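Local coordinates for ABC transporter periplasmic-binding protein YTFQ (Escherichia coli, PDB 2VK2), which binds alpha- and beta-galactofuranose in the periplasm and delivers the sugar to the YtfQRT-YjfF ABC transporter for uptake, at residues K49-R52 against S53-Q57; V245-T248 against P249-G253. All coordinates share one frame; numbering follows the deposited sequence.

How the contacts relate
Followed from the N terminus, contact 1 comes first. Residues 49-52 and 53-57 are successive parts of helix 44-57, which leads from strand 34-39 to strand 61-64 of the all-parallel sheet; each bond of this contact spans about one helical turn, and it closes no long loop. Contact 2 opens much later and closes just the short turn between strand 243-246 of the mixed sheet and helix 252-265; it ties one lobe to the other next to the bound galactofuranose. The two contacts lie in series, neither nesting nor crossing. Their centres are about 26 Å apart and their nearest atoms about 13 Å apart, contact 1 on the outside of its lobe, contact 2 deep between the lobes.

Contact 1 (K49-R52 against S53-Q57); sequences KAVR and SFVAQ
S53 N donates to K49 O at 3.0 Å, and the same i to i+4 step is repeated three times along helix 44-57: F54 N to A50 O at 2.9 Å, V55 N to V51 O at 2.9 Å and A56 N to R52 O at 3.0 Å. With N-H...O angles of 154° to 163° these are well-formed alpha-helical bonds.

The apolar contacts follow the same spacing. F54 has CG beside its own backbone N and anti to the carbonyl carbon (chi1 -68°), which swings the ring back along the helix until one face lies over A50 O, with CD2 3.3 Å from that oxygen. A50 CB is 4.4 Å from F54 CE2, and an alanine suits the place, its short side chain being consistent with the close approach to A38 of strand 34-39, on which F54 also rests. V51 CG1 and V55 CG2 approach to 4.5 Å, two branched side chains one turn apart, which meet I64 and I62 of strand 61-64 and V75 and A79 of helix 73-81. Helix 44-57 is thus the connection of a beta-alpha-beta crossover in the periplasmic binding protein fold, its apolar side laid on the parallel sheet and strand 4-9 lying between the two strands it links.

Polar side chains take the outward face of the helix. S53 OG accepts from Q57 NE2 at 2.9 Å, close to the plane of the Q57 amide, while NE2 also makes a weak bond to S53 O; Q57 OE1 is bonded to K36 NZ, so both ends of the amide are held. R52 is extended from CG to NE, and its NE forms a salt bridge with E78 OE1 of helix 73-81, the long arginine reaching across to the neighbouring helix.

Contact 2 (V245-T248 against P249-G253); sequences VELT and PNMAG. With GZL (beta-D-galactofuranose), chain B.
N250, whose CB lies 3.5 Å from T248 OG1, carries the flat group of this turn, a carboxamide with a partner for each polar atom. OD1 accepts a capping bond from G253 N at 2.8 Å, the donor tilted 26° from the carbonyl plane, while ND2 donates to E27 OE2. P249 touches A19 and Y297, and N250 touches V23.

T248 OG1 is anti to its own backbone N (chi1 -178°) and accepts from N250 N at 3.0 Å, an ST turn with P249, which has no N-H to offer, in the middle. With a valine in place of T248 the hydroxyl goes, which would probably leave N250 N without its acceptor and the bend less firmly set. N250 is itself the centre of an inverse gamma turn, closed by a weak bond from M251 N to P249 O.

L247 and M251 cross at about a right angle. L247 CD1 is only 3.4 Å from M251 CE, a tight contact, and the other branch, CD2, reaches the sugar at 3.4 Å from C6 of the galactofuranose. The bent, flexible methionine chain also brings CE within 3.5 Å of T248 O. L247 O accepts from W16 NE1, linking this pocket leucine to a sugar-binding tryptophan.

The segment is one of three hinge crossings between the lobes: L247 touches A107 and T248 touches T275, both in the other crossings, as the chain passes from strand 243-246, past helix 109-124, to helix 252-265 beside helix 15-31.

Contact 1 (K49-R52 against S53-Q57)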
loop_
_atom_site.group_PDB
_atom_site.type_symbol
_atom_site.label_atom_id
_atom_site.label_comp_id
_atom_site.label_asym_id
_atom_site.label_seq_id
_atom_site.Cartn_x
_atom_site.Cartn_y
_atom_site.Cartn_z
ATOM N N LYS A 49 -19.606 1.665 -9.371
ATOM C CA LYS A 49 -20.435 2.736 -9.934
ATOM C C LYS A 49 -19.610 3.708 -10.782
ATOM O O LYS A 49 -20.038 4.112 -11.861
ATOM C CB LYS A 49 -21.159 3.503 -8.830
ATOM C CG LYS A 49 -22.269 2.721 -8.155
ATOM C CD LYS A 49 -22.749 3.447 -6.916
ATOM C CE LYS A 49 -23.934 2.754 -6.272
ATOM N NZ LYS A 49 -24.263 3.405 -4.977
ATOM N N ALA A 50 -18.427 4.073 -10.295
ATOM C CA ALA A 50 -17.549 4.987 -11.026
ATOM C C ALA A 50 -17.082 4.376 -12.342
ATOM O O ALA A 50 -17.090 5.043 -13.378
ATOM C CB ALA A 50 -16.354 5.377 -10.170
ATOM N N VAL A 51 -16.680 3.108 -12.301
ATOM C CA VAL A 51 -16.246 2.405 -13.503
ATOM C C VAL A 51 -17.382 2.347 -14.523
ATOM O O VAL A 51 -17.168 2.604 -15.709
ATOM C CB VAL A 51 -15.733 0.990 -13.174
ATOM C CG1 VAL A 51 -15.459 0.198 -14.442
ATOM C CG2 VAL A 51 -14.477 1.080 -12.319
ATOM N N ARG A 52 -18.588 2.037 -14.060
ATOM C CA ARG A 52 -19.760 2.029 -14.938
ATOM C C ARG A 52 -20.020 3.389 -15.568
ATOM O O ARG A 52 -20.371 3.468 -16.747
ATOM C CB ARG A 52 -20.998 1.537 -14.187
ATOM C CG ARG A 52 -20.962 0.053 -13.992
ATOM C CD ARG A 52 -22.156 -0.494 -13.253
ATOM N NE ARG A 52 -22.057 -1.953 -13.204
ATOM C CZ ARG A 52 -22.574 -2.729 -12.255
ATOM N NH1 ARG A 52 -23.238 -2.214 -11.229
ATOM N NH2 ARG A 52 -22.404 -4.043 -12.329
ATOM N N SER A 53 -19.835 4.457 -14.797
ATOM C CA SER A 53 -19.976 5.808 -15.334
ATOM C C SER A 53 -18.923 6.086 -16.406
ATOM O O SER A 53 -19.243 6.637 -17.459
ATOM C CB SER A 53 -19.880 6.848 -14.220
ATOM O OG SER A 53 -20.015 8.159 -14.738
ATOM N N PHE A 54 -17.674 5.708 -16.147
ATOM C CA PHE A 54 -16.608 5.898 -17.130
ATOM C C PHE A 54 -16.901 5.137 -18.423
ATOM O O PHE A 54 -16.647 5.646 -19.514
ATOM C CB PHE A 54 -15.249 5.455 -16.575
ATOM C CG PHE A 54 -14.719 6.317 -15.450
ATOM C CD1 PHE A 54 -14.879 7.701 -15.449
ATOM C CD2 PHE A 54 -14.018 5.734 -14.403
ATOM C CE1 PHE A 54 -14.366 8.476 -14.411
ATOM C CE2 PHE A 54 -13.502 6.510 -13.370
ATOM C CZ PHE A 54 -13.683 7.877 -13.376
ATOM N N VAL A 55 -17.429 3.921 -18.303
ATOM C CA VAL A 55 -17.816 3.134 -19.475
ATOM C C VAL A 55 -18.913 3.850 -20.261
ATOM O O VAL A 55 -18.814 3.998 -21.478
ATOM C CB VAL A 55 -18.285 1.712 -19.087
ATOM C CG1 VAL A 55 -18.920 1.007 -20.284
ATOM C CG2 VAL A 55 -17.118 0.902 -18.540
ATOM N N ALA A 56 -19.945 4.308 -19.557
ATOM C CA ALA A 56 -21.058 5.018 -20.188
ATOM C C ALA A 56 -20.583 6.279 -20.913
ATOM O O ALA A 56 -21.052 6.583 -22.011
ATOM C CB ALA A 56 -22.117 5.367 -19.152
ATOM N N GLN A 57 -19.644 6.998 -20.301
ATOM C CA GLN A 57 -19.088 8.216 -20.896
ATOM C C GLN A 57 -18.234 7.957 -22.131
ATOM O O GLN A 57 -18.085 8.842 -22.967
ATOM C CB GLN A 57 -18.243 8.963 -19.867
ATOM C CG GLN A 57 -19.034 9.574 -18.741
ATOM C CD GLN A 57 -18.131 10.185 -17.701
ATOM O OE1 GLN A 57 -17.351 11.083 -18.004
ATOM N NE2 GLN A 57 -18.223 9.699 -16.468
#

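Contact 2 (V245-T248 against P249-G253)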
loop_
_atom_site.group_PDB
_atom_site.type_symbol
_atom_site.label_atom_id
_atom_site.label_comp_id
_atom_site.label_asym_id
_atom_site.label_seq_id
_atom_site.Cartn_x
_atom_site.Cartn_y
_atom_site.Cartn_z
ATOM N N VAL A 245 9.783 -0.036 4.190
ATOM C CA VAL A 245 10.027 -0.385 2.799
ATOM C C VAL A 245 9.390 0.666 1.898
ATOM O O VAL A 245 8.196 0.944 2.007
ATOM C CB VAL A 245 9.448 -1.775 2.467
ATOM C CG1 VAL A 245 9.620 -2.084 0.989
ATOM C CG2 VAL A 245 10.124 -2.843 3.315
ATOM N N GLU A 246 10.187 1.242 1.005
ATOM C CA GLU A 246 9.695 2.253 0.077
ATOM C C GLU A 246 8.771 1.653 -0.977
ATOM O O GLU A 246 9.068 0.604 -1.546
ATOM C CB GLU A 246 10.867 2.935 -0.625
ATOM C CG GLU A 246 10.461 4.052 -1.567
ATOM C CD GLU A 246 11.600 4.500 -2.457
ATOM O OE1 GLU A 246 12.209 5.543 -2.155
ATOM O OE2 GLU A 246 11.887 3.810 -3.459
ATOM N N LEU A 247 7.669 2.351 -1.239
ATOM C CA LEU A 247 6.745 2.033 -2.321
ATOM C C LEU A 247 6.588 3.282 -3.173
ATOM O O LEU A 247 6.170 4.323 -2.669
ATOM C CB LEU A 247 5.388 1.633 -1.748
ATOM C CG LEU A 247 4.260 1.386 -2.756
ATOM C CD1 LEU A 247 4.546 0.146 -3.588
ATOM C CD2 LEU A 247 2.939 1.260 -2.031
ATOM N N THR A 248 6.913 3.198 -4.459
ATOM C CA THR A 248 6.781 4.374 -5.318
ATOM C C THR A 248 5.324 4.825 -5.398
ATOM O O THR A 248 4.434 4.004 -5.595
ATOM C CB THR A 248 7.326 4.150 -6.742
ATOM O OG1 THR A 248 7.195 5.366 -7.486
ATOM C CG2 THR A 248 6.578 3.034 -7.462
ATOM N N PRO A 249 5.064 6.132 -5.204
ATOM C CA PRO A 249 3.727 6.636 -5.504
ATOM C C PRO A 249 3.406 6.663 -7.000
ATOM O O PRO A 249 2.242 6.812 -7.360
ATOM C CB PRO A 249 3.748 8.066 -4.941
ATOM C CG PRO A 249 4.934 8.123 -4.049
ATOM C CD PRO A 249 5.923 7.186 -4.642
ATOM N N ASN A 250 4.416 6.521 -7.857
ATOM C CA ASN A 250 4.206 6.603 -9.299
ATOM C C ASN A 250 3.757 5.273 -9.900
ATOM O O ASN A 250 4.493 4.606 -10.634
ATOM C CB ASN A 250 5.460 7.122 -10.005
ATOM C CG ASN A 250 5.186 7.537 -11.438
ATOM O OD1 ASN A 250 4.049 7.464 -11.913
ATOM N ND2 ASN A 250 6.226 7.972 -12.137
ATOM N N MET A 251 2.524 4.909 -9.579
ATOM C CA MET A 251 1.870 3.752 -10.172
ATOM C C MET A 251 1.214 4.127 -11.494
ATOM O O MET A 251 1.123 3.298 -12.397
ATOM C CB MET A 251 0.827 3.199 -9.203
ATOM C CG MET A 251 1.431 2.675 -7.916
ATOM S SD MET A 251 2.303 1.125 -8.174
ATOM C CE MET A 251 3.088 0.904 -6.577
ATOM N N ALA A 252 0.773 5.377 -11.611
ATOM C CA ALA A 252 0.080 5.835 -12.817
ATOM C C ALA A 252 1.012 5.960 -14.022
ATOM O O ALA A 252 0.603 5.680 -15.152
ATOM C CB ALA A 252 -0.630 7.156 -12.553
ATOM N N GLY A 253 2.255 6.377 -13.789
ATOM C CA GLY A 253 3.227 6.549 -14.868
ATOM C C GLY A 253 3.374 5.331 -15.764
ATOM O O GLY A 253 3.158 5.418 -16.976
HETATM C C6 GZL B . -0.195 -0.097 -1.808
HETATM C C5 GZL B . -1.443 0.017 -1.312
HETATM C C4 GZL B . -1.758 0.534 0.079
HETATM C C3 GZL B . -0.732 1.280 0.889
HETATM C C2 GZL B . -1.276 2.361 1.430
HETATM O O6 GZL B . 0.027 -0.579 -3.035
HETATM O O5 GZL B . -2.476 -0.429 -2.037
HETATM O O4 GZL B . -2.859 1.450 0.029
HETATM O O3 GZL B . 0.503 0.832 1.082
HETATM C C1 GZL B . -2.672 2.534 0.947
HETATM O O2 GZL B . -0.723 3.241 2.267
HETATM O O1 GZL B . -3.615 2.443 2.009
#